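PDB 5NL8: ubiquitin-conjugating enzyme E2-21 kDa, which probably catalyses the covalent attachment of ubiquitin to other proteins, as an E2 ubiquitin-conjugating enzyme of peroxisome biogenesis that carries ubiquitin as a thioester. Local coordinates for residues A[31-36]-A[138-143]; A[47-52]-A[62-67]; A[77-82]-A[120-125]. All blocks are in the same frame, centred on the assembly; numbering follows the deposited sequence.

Interaction 1: residues A[31-36]-A[138-143]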
loop_
_atom_site.group_PDB
_atom_site.type_symbol
_atom_site.label_atom_id
_atom_site.label_comp_id
_atom_site.label_asym_id
_atom_site.label_seq_id
_atom_site.Cartn_x
_atom_site.Cartn_y
_atom_site.Cartn_z
ATOM N N THR A 31 -6.930 3.984 -10.516
ATOM C CA THR A 31 -5.532 3.972 -10.108
ATOM C C THR A 31 -5.322 3.033 -8.923
ATOM O O THR A 31 -4.220 2.533 -8.712
ATOM C CB THR A 31 -5.037 5.373 -9.721
ATOM O OG1 THR A 31 -5.651 5.782 -8.492
ATOM C CG2 THR A 31 -5.357 6.385 -10.815
ATOM N N GLY A 32 -6.376 2.810 -8.145
ATOM C CA GLY A 32 -6.310 1.874 -7.037
ATOM C C GLY A 32 -6.377 2.515 -5.663
ATOM O O GLY A 32 -6.461 1.820 -4.649
ATOM N N ILE A 33 -6.335 3.841 -5.623
ATOM C CA ILE A 33 -6.482 4.564 -4.366
ATOM C C ILE A 33 -7.918 4.472 -3.868
ATOM O O ILE A 33 -8.854 4.852 -4.574
ATOM C CB ILE A 33 -6.097 6.043 -4.513
ATOM C CG1 ILE A 33 -4.655 6.173 -4.997
ATOM C CG2 ILE A 33 -6.288 6.777 -3.196
ATOM C CD1 ILE A 33 -4.228 7.603 -5.231
ATOM N N VAL A 34 -8.091 3.965 -2.652
ATOM C CA VAL A 34 -9.422 3.806 -2.084
ATOM C C VAL A 34 -9.681 4.815 -0.969
ATOM O O VAL A 34 -10.770 5.383 -0.887
ATOM C CB VAL A 34 -9.637 2.383 -1.547
ATOM C CG1 VAL A 34 -11.014 2.252 -0.905
ATOM C CG2 VAL A 34 -9.473 1.371 -2.672
ATOM N N ASP A 35 -8.688 5.050 -0.116
ATOM C CA ASP A 35 -8.870 6.031 0.956
ATOM C C ASP A 35 -7.550 6.664 1.395
ATOM O O ASP A 35 -6.473 6.125 1.131
ATOM C CB ASP A 35 -9.569 5.381 2.155
ATOM C CG ASP A 35 -10.192 6.401 3.098
ATOM O OD1 ASP A 35 -10.324 7.581 2.703
ATOM O OD2 ASP A 35 -10.556 6.021 4.232
ATOM N N LEU A 36 -7.649 7.814 2.062
ATOM C CA LEU A 36 -6.489 8.542 2.573
ATOM C C LEU A 36 -6.906 9.539 3.655
ATOM O O LEU A 36 -7.849 10.301 3.461
ATOM C CB LEU A 36 -5.772 9.278 1.437
ATOM C CG LEU A 36 -4.630 10.225 1.824
ATOM C CD1 LEU A 36 -3.418 9.445 2.321
ATOM C CD2 LEU A 36 -4.244 11.118 0.654
ATOM N N ALA A 138 2.723 8.911 -5.246
ATOM C CA ALA A 138 3.394 7.889 -4.448
ATOM C C ALA A 138 2.489 6.669 -4.256
ATOM O O ALA A 138 2.919 5.518 -4.444
ATOM C CB ALA A 138 3.822 8.457 -3.106
ATOM N N LEU A 139 1.232 6.924 -3.890
ATOM C CA LEU A 139 0.263 5.836 -3.748
ATOM C C LEU A 139 0.136 5.039 -5.053
ATOM O O LEU A 139 0.238 3.796 -5.064
ATOM C CB LEU A 139 -1.100 6.385 -3.316
ATOM C CG LEU A 139 -1.146 7.014 -1.917
ATOM C CD1 LEU A 139 -2.518 7.593 -1.598
ATOM C CD2 LEU A 139 -0.735 5.994 -0.863
ATOM N N VAL A 140 -0.062 5.766 -6.150
ATOM C CA VAL A 140 -0.144 5.163 -7.475
ATOM C C VAL A 140 1.099 4.322 -7.769
ATOM O O VAL A 140 0.999 3.218 -8.300
ATOM C CB VAL A 140 -0.322 6.241 -8.567
ATOM C CG1 VAL A 140 -0.144 5.645 -9.953
ATOM C CG2 VAL A 140 -1.687 6.905 -8.437
ATOM N N ALA A 141 2.265 4.841 -7.389
ATOM C CA ALA A 141 3.528 4.132 -7.564
ATOM C C ALA A 141 3.541 2.797 -6.826
ATOM O O ALA A 141 4.080 1.808 -7.325
ATOM C CB ALA A 141 4.685 4.996 -7.097
ATOM N N ILE A 142 2.957 2.764 -5.633
ATOM C CA ILE A 142 2.916 1.508 -4.876
ATOM C C ILE A 142 1.942 0.497 -5.490
ATOM O O ILE A 142 2.237 -0.713 -5.565
ATOM C CB ILE A 142 2.551 1.763 -3.409
ATOM C CG1 ILE A 142 3.781 2.265 -2.662
ATOM C CG2 ILE A 142 2.039 0.498 -2.739
ATOM C CD1 ILE A 142 3.477 3.390 -1.741
ATOM N N VAL A 143 0.789 0.992 -5.941
ATOM C CA VAL A 143 -0.154 0.133 -6.657
ATOM C C VAL A 143 0.517 -0.465 -7.901
ATOM O O VAL A 143 0.329 -1.640 -8.219
ATOM C CB VAL A 143 -1.431 0.898 -7.065
ATOM C CG1 VAL A 143 -2.340 0.012 -7.903
ATOM C CG2 VAL A 143 -2.165 1.397 -5.832
#

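Interaction 2: residues A[47-52]-A[62-67]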
loop_
_atom_site.group_PDB
_atom_site.type_symbol
_atom_site.label_atom_id
_atom_site.label_comp_id
_atom_site.label_asym_id
_atom_site.label_seq_id
_atom_site.Cartn_x
_atom_site.Cartn_y
_atom_site.Cartn_z
ATOM N N SER A 47 -2.617 7.566 6.956
ATOM C CA SER A 47 -3.170 6.242 6.734
ATOM C C SER A 47 -3.849 6.199 5.368
ATOM O O SER A 47 -4.618 7.101 5.024
ATOM C CB SER A 47 -4.167 5.884 7.836
ATOM O OG SER A 47 -4.842 4.678 7.536
ATOM N N ALA A 48 -3.562 5.160 4.586
ATOM C CA ALA A 48 -4.189 5.022 3.273
ATOM C C ALA A 48 -4.754 3.626 3.060
ATOM O O ALA A 48 -4.394 2.684 3.764
ATOM C CB ALA A 48 -3.196 5.359 2.166
ATOM N N VAL A 49 -5.654 3.505 2.090
ATOM C CA VAL A 49 -6.192 2.209 1.692
ATOM C C VAL A 49 -6.124 2.080 0.176
ATOM O O VAL A 49 -6.631 2.952 -0.541
ATOM C CB VAL A 49 -7.652 2.016 2.159
ATOM C CG1 VAL A 49 -8.219 0.713 1.610
ATOM C CG2 VAL A 49 -7.743 2.041 3.680
ATOM N N ILE A 50 -5.492 1.006 -0.304
ATOM C CA ILE A 50 -5.360 0.770 -1.745
ATOM C C ILE A 50 -5.885 -0.597 -2.182
ATOM O O ILE A 50 -5.897 -1.553 -1.403
ATOM C CB ILE A 50 -3.889 0.887 -2.224
ATOM C CG1 ILE A 50 -3.009 -0.177 -1.560
ATOM C CG2 ILE A 50 -3.350 2.283 -1.973
ATOM C CD1 ILE A 50 -1.594 -0.245 -2.113
ATOM N N ARG A 51 -6.309 -0.676 -3.442
ATOM C CA ARG A 51 -6.803 -1.916 -4.030
ATOM C C ARG A 51 -5.750 -2.538 -4.944
ATOM O O ARG A 51 -5.067 -1.831 -5.684
ATOM C CB ARG A 51 -8.100 -1.662 -4.810
ATOM C CG ARG A 51 -8.640 -2.871 -5.567
ATOM C CD ARG A 51 -9.955 -2.559 -6.293
ATOM N NE ARG A 51 -11.070 -2.336 -5.372
ATOM C CZ ARG A 51 -11.645 -1.156 -5.154
ATOM N NH1 ARG A 51 -11.221 -0.077 -5.796
ATOM N NH2 ARG A 51 -12.654 -1.054 -4.297
ATOM N N GLY A 52 -5.613 -3.859 -4.880
ATOM C CA GLY A 52 -4.718 -4.575 -5.773
ATOM C C GLY A 52 -5.115 -4.389 -7.225
ATOM O O GLY A 52 -6.287 -4.523 -7.575
ATOM N N LEU A 62 -8.064 -5.423 -0.635
ATOM C CA LEU A 62 -7.613 -4.138 -0.106
ATOM C C LEU A 62 -6.462 -4.280 0.890
ATOM O O LEU A 62 -6.402 -5.244 1.655
ATOM C CB LEU A 62 -8.779 -3.406 0.561
ATOM C CG LEU A 62 -10.044 -3.194 -0.275
ATOM C CD1 LEU A 62 -11.148 -2.584 0.575
ATOM C CD2 LEU A 62 -9.756 -2.318 -1.479
ATOM N N TRP A 63 -5.554 -3.308 0.872
ATOM C CA TRP A 63 -4.476 -3.232 1.854
ATOM C C TRP A 63 -4.379 -1.843 2.478
ATOM O O TRP A 63 -4.699 -0.833 1.844
ATOM C CB TRP A 63 -3.134 -3.599 1.223
ATOM C CG TRP A 63 -2.927 -5.064 1.080
ATOM C CD1 TRP A 63 -2.356 -5.902 1.990
ATOM C CD2 TRP A 63 -3.291 -5.870 -0.045
ATOM N NE1 TRP A 63 -2.335 -7.188 1.498
ATOM C CE2 TRP A 63 -2.904 -7.197 0.252
ATOM C CE3 TRP A 63 -3.900 -5.607 -1.274
ATOM C CZ2 TRP A 63 -3.112 -8.252 -0.636
ATOM C CZ3 TRP A 63 -4.106 -6.657 -2.157
ATOM C CH2 TRP A 63 -3.712 -7.963 -1.831
ATOM N N LYS A 64 -3.925 -1.809 3.727
ATOM C CA LYS A 64 -3.746 -0.562 4.455
ATOM C C LYS A 64 -2.277 -0.157 4.443
ATOM O O LYS A 64 -1.384 -1.008 4.467
ATOM C CB LYS A 64 -4.250 -0.700 5.893
ATOM C CG LYS A 64 -5.009 0.505 6.427
ATOM C CD LYS A 64 -6.243 0.059 7.208
ATOM C CE LYS A 64 -7.057 1.240 7.726
ATOM N NZ LYS A 64 -6.305 2.047 8.728
ATOM N N LEU A 65 -2.038 1.145 4.413
ATOM C CA LEU A 65 -0.689 1.682 4.356
ATOM C C LEU A 65 -0.503 2.755 5.413
ATOM O O LEU A 65 -1.445 3.476 5.755
ATOM C CB LEU A 65 -0.395 2.280 2.979
ATOM C CG LEU A 65 -0.464 1.411 1.726
ATOM C CD1 LEU A 65 -0.317 2.297 0.507
ATOM C CD2 LEU A 65 0.620 0.353 1.743
ATOM N N GLU A 66 0.723 2.856 5.913
ATOM C CA GLU A 66 1.115 3.951 6.785
ATOM C C GLU A 66 2.251 4.737 6.134
ATOM O O GLU A 66 3.209 4.159 5.600
ATOM C CB GLU A 66 1.528 3.431 8.160
ATOM C CG GLU A 66 2.019 4.515 9.101
ATOM C CD GLU A 66 2.323 3.987 10.487
ATOM O OE1 GLU A 66 1.609 3.069 10.945
ATOM O OE2 GLU A 66 3.279 4.485 11.116
ATOM N N ILE A 67 2.125 6.061 6.174
ATOM C CA ILE A 67 3.035 6.958 5.480
ATOM C C ILE A 67 3.626 7.997 6.425
ATOM O O ILE A 67 2.902 8.753 7.062
ATOM C CB ILE A 67 2.327 7.688 4.328
ATOM C CG1 ILE A 67 1.685 6.683 3.372
ATOM C CG2 ILE A 67 3.302 8.582 3.581
ATOM C CD1 ILE A 67 0.371 7.160 2.793
HETATM O O HOH W 1 -2.401 3.119 8.718
#

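Interaction 3: residues A[77-82]-A[120-125]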
loop_
_atom_site.group_PDB
_atom_site.type_symbol
_atom_site.label_atom_id
_atom_site.label_comp_id
_atom_site.label_asym_id
_atom_site.label_seq_id
_atom_site.Cartn_x
_atom_site.Cartn_y
_atom_site.Cartn_z
ATOM N N PRO A 77 11.485 11.814 -0.395
ATOM C CA PRO A 77 10.230 11.063 -0.519
ATOM C C PRO A 77 9.681 10.587 0.823
ATOM O O PRO A 77 10.434 10.486 1.791
ATOM C CB PRO A 77 10.629 9.869 -1.392
ATOM C CG PRO A 77 12.074 9.670 -1.103
ATOM C CD PRO A 77 12.635 11.049 -0.910
ATOM N N PRO A 78 8.373 10.304 0.884
ATOM C CA PRO A 78 7.772 9.728 2.092
ATOM C C PRO A 78 8.277 8.314 2.339
ATOM O O PRO A 78 8.618 7.619 1.381
ATOM C CB PRO A 78 6.271 9.713 1.777
ATOM C CG PRO A 78 6.097 10.642 0.612
ATOM C CD PRO A 78 7.369 10.568 -0.161
ATOM N N LYS A 79 8.333 7.900 3.600
ATOM C CA LYS A 79 8.607 6.506 3.925
ATOM C C LYS A 79 7.274 5.791 4.078
ATOM O O LYS A 79 6.385 6.269 4.777
ATOM C CB LYS A 79 9.445 6.382 5.200
ATOM C CG LYS A 79 10.897 6.806 5.032
ATOM C CD LYS A 79 11.679 6.629 6.324
ATOM C CE LYS A 79 13.058 7.265 6.228
ATOM N NZ LYS A 79 13.672 7.465 7.571
ATOM N N ILE A 80 7.120 4.655 3.412
ATOM C CA ILE A 80 5.819 4.004 3.367
ATOM C C ILE A 80 5.925 2.530 3.730
ATOM O O ILE A 80 6.871 1.852 3.331
ATOM C CB ILE A 80 5.177 4.173 1.971
ATOM C CG1 ILE A 80 5.037 5.664 1.652
ATOM C CG2 ILE A 80 3.832 3.475 1.898
ATOM C CD1 ILE A 80 4.390 5.974 0.329
ATOM N N LYS A 81 4.962 2.042 4.508
ATOM C CA LYS A 81 4.930 0.628 4.855
ATOM C C LYS A 81 3.513 0.068 4.805
ATOM O O LYS A 81 2.543 0.796 5.002
ATOM C CB LYS A 81 5.529 0.395 6.249
ATOM C CG LYS A 81 4.646 0.867 7.402
ATOM C CD LYS A 81 5.215 0.455 8.758
ATOM C CE LYS A 81 4.270 0.829 9.893
ATOM N NZ LYS A 81 4.828 0.495 11.234
ATOM N N PHE A 82 3.402 -1.231 4.532
ATOM C CA PHE A 82 2.130 -1.933 4.657
ATOM C C PHE A 82 1.812 -2.212 6.123
ATOM O O PHE A 82 2.711 -2.485 6.922
ATOM C CB PHE A 82 2.151 -3.250 3.873
ATOM C CG PHE A 82 2.010 -3.075 2.392
ATOM C CD1 PHE A 82 3.123 -2.839 1.598
ATOM C CD2 PHE A 82 0.765 -3.142 1.791
ATOM C CE1 PHE A 82 2.992 -2.672 0.230
ATOM C CE2 PHE A 82 0.628 -2.972 0.424
ATOM C CZ PHE A 82 1.743 -2.739 -0.358
ATOM N N ILE A 120 8.434 -1.231 2.918
ATOM C CA ILE A 120 8.724 -1.252 1.491
ATOM C C ILE A 120 10.140 -0.731 1.276
ATOM O O ILE A 120 10.543 0.253 1.900
ATOM C CB ILE A 120 7.721 -0.395 0.695
ATOM C CG1 ILE A 120 6.286 -0.776 1.063
ATOM C CG2 ILE A 120 7.955 -0.529 -0.806
ATOM C CD1 ILE A 120 5.240 0.122 0.438
ATOM N N CYS A 121 10.893 -1.396 0.406
ATOM C CA CYS A 121 12.282 -1.026 0.153
ATOM C C CYS A 121 12.403 0.430 -0.306
ATOM O O CYS A 121 11.695 0.868 -1.216
ATOM C CB CYS A 121 12.902 -1.965 -0.887
ATOM S SG CYS A 121 14.710 -1.950 -0.929
ATOM N N LEU A 122 13.303 1.168 0.338
ATOM C CA LEU A 122 13.512 2.588 0.064
ATOM C C LEU A 122 13.936 2.857 -1.381
ATOM O O LEU A 122 13.722 3.956 -1.908
ATOM C CB LEU A 122 14.560 3.156 1.028
ATOM C CG LEU A 122 14.192 3.137 2.514
ATOM C CD1 LEU A 122 15.438 3.209 3.383
ATOM C CD2 LEU A 122 13.240 4.275 2.847
ATOM N N ASP A 123 14.538 1.848 -2.010
ATOM C CA ASP A 123 14.986 1.938 -3.397
ATOM C C ASP A 123 13.864 2.368 -4.331
ATOM O O ASP A 123 14.053 3.236 -5.180
ATOM C CB ASP A 123 15.551 0.596 -3.871
ATOM C CG ASP A 123 16.892 0.267 -3.244
ATOM O OD1 ASP A 123 17.220 0.854 -2.192
ATOM O OD2 ASP A 123 17.612 -0.588 -3.801
ATOM N N ILE A 124 12.697 1.754 -4.158
ATOM C CA ILE A 124 11.563 1.962 -5.056
ATOM C C ILE A 124 11.238 3.444 -5.234
ATOM O O ILE A 124 11.140 3.932 -6.361
ATOM C CB ILE A 124 10.301 1.214 -4.558
ATOM C CG1 ILE A 124 10.398 -0.283 -4.868
ATOM C CG2 ILE A 124 9.047 1.771 -5.219
ATOM C CD1 ILE A 124 11.250 -1.075 -3.907
ATOM N N LEU A 125 11.104 4.164 -4.125
ATOM C CA LEU A 125 10.758 5.578 -4.196
ATOM C C LEU A 125 11.974 6.472 -4.405
ATOM O O LEU A 125 11.881 7.482 -5.102
ATOM C CB LEU A 125 10.003 6.012 -2.939
ATOM C CG LEU A 125 8.500 5.724 -2.968
ATOM C CD1 LEU A 125 7.793 6.413 -1.814
ATOM C CD2 LEU A 125 7.899 6.150 -4.296
HETATM O O HOH W 2 9.773 3.320 2.335
#

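Interaction 1: residues A[31-36]-A[138-143]
Strand 33-36 and helix 138-143 run at 137° to each other, and their axes come within 9.9 Å. No hydrogen bond joins the two segments, and apolar side chains carry most of the contact. Ile33 holds CG1 anti to its carbonyl carbon (chi1 -58°), with the chain extended beyond it. This brings its tip to the helix, where CD1 rests on Leu139 CB at 3.9 Å, the two side chains crossing at about a right angle. The same CD1 also meets Val140 CG2 at 4.1 Å. An alanine in place of Ile33 would remove CG1, CG2 and CD1 and would probably leave Leu139 and Val140 poorly packed against the strand. Val140 CG2 also touches Thr31 CB, 3.9 Å away, while Thr31 OG1 turns to a hydrogen bond with Ile28 O. Just before the strand, Val143 CG1 lies 3.2 Å from Thr31 O, a close approach. Gly32 fits here because a CB would clash with Val143 CG1, and its backbone angles also call for glycine. Further along, Val34 and Asp35 both face Val49 in a classic beta bulge. The whole is helix-on-sheet packing at an edge strand of the main sheet of the UBC fold, with helix 135-147 across one sheet face.

Interaction 2: residues A[47-52]-A[62-67]
Strands 47-51 and 62-67 pair in antiparallel register, from Ser47 opposite Glu66 to Arg51 opposite Leu62. Two hydrogen-bonded pairs hold the backbones. In the first, Ile50 N gives to Trp63 O at 2.9 Å, and Trp63 N returns a bond to Ile50 O. Both are straight and lie nearly along the C=O axis. In the second, Ala48 and Leu65 exchange bonds in the same way, with Ala48 N 2.9 Å from Leu65 O. Here each donor stands above the carbonyl plane.

The tight face carries Ala48, Ile50, Trp63 and Leu65. Ile50 has CG1 in the crowded position between its backbone N and carbonyl carbon (chi1 63°). Its CD1 meets Leu65 CD1 at 3.9 Å, and the two chains cross at about a right angle. Ala48 CB touches Ile67 CD1 at 4.0 Å. Leu139, Ile142 and Val143 of helix 135-147 pack on Ala48, Ile50 and Leu65, while Trp63 packs on Met108.

The other face is more polar and opens to solvent toward Arg51; Ser47 and Val49 are still buried. Lys64 bends at chi2 and chi4, so that NZ donates to Ser47 OG at 3.2 Å. A water hydrogen-bonded to Ser47 OG, 3.1 Å away, donates to Leu65 O and so links the two strands. Val49 CG2 lies against the aliphatic part of Lys64. At the exposed end, Arg51 and Leu62 run side by side. Leu62 CD2 touches Arg51 CB at 3.8 Å and sits over one face of the guanidinium.

This is an antiparallel beta hairpin, the central pair in the four-stranded sheet of the UBC fold.

Interaction 3: residues A[77-82]-A[120-125]
The active-site region of the UBC fold forms this contact, where the segment holding Cys121, the predicted ubiquitin thioester site, meets the last strand of the main sheet. Cys121 itself points away from that strand, and its neighbours make the contact. Ile120 is the main bridge. Its CG1 is anti to the carbonyl carbon (chi1 -51°), and the extended chain brings CD1 to Phe82 CE1 at 3.6 Å, obliquely to the ring. The same CD1 meets Ile80 CG2 at 3.9 Å, the two isoleucines lying side by side and pointing the same way. Polar links are few. Ile120 N makes a weak hydrogen bond to Ile80 O at 3.5 Å. A water 3.2 Å from Ile80 N accepts from it and donates to Ile120 O. Leu125, on the short helix, points its side chain toward segment 77-82. Its CD1 lies 3.5 Å from Pro78 O and 4.0 Å from Ile80 CD1, and its chain crosses Ile80 at about a right angle. On the solvent side, Leu122 CD2 touches Lys79 CG at 4.1 Å, and the two chains cross obliquely. Helix 135-147 packs on the inner side, with Ile142 on Ile80 and Phe82 and Leu145 on Ile120 and Ile124, while strand 62-68 lies beside strand 79-82.

In the fold
All three contacts use the same four-stranded sheet. Interaction 2 pairs its two central strands. Interaction 1 joins one outermost strand to helix 135-147, and interaction 3 the other to the loop and short helix round Cys121. Interactions 1 and 2 are mostly buried, and interaction 3 is partly open, with Lys79 and Leu122 exposed. Their chemistry differs accordingly. Interaction 2 rests on regular backbone hydrogen bonds, interaction 1 on apolar packing without any across its segments, and interaction 3 on packing with one weak bond and a water. Ile142 ties 138-143 to interaction 3 through Ile80, Phe82 and Ile120. Backbone pairing of Val34 with Val49 and of Glu66 with Lys81 joins the contacts through the sheet.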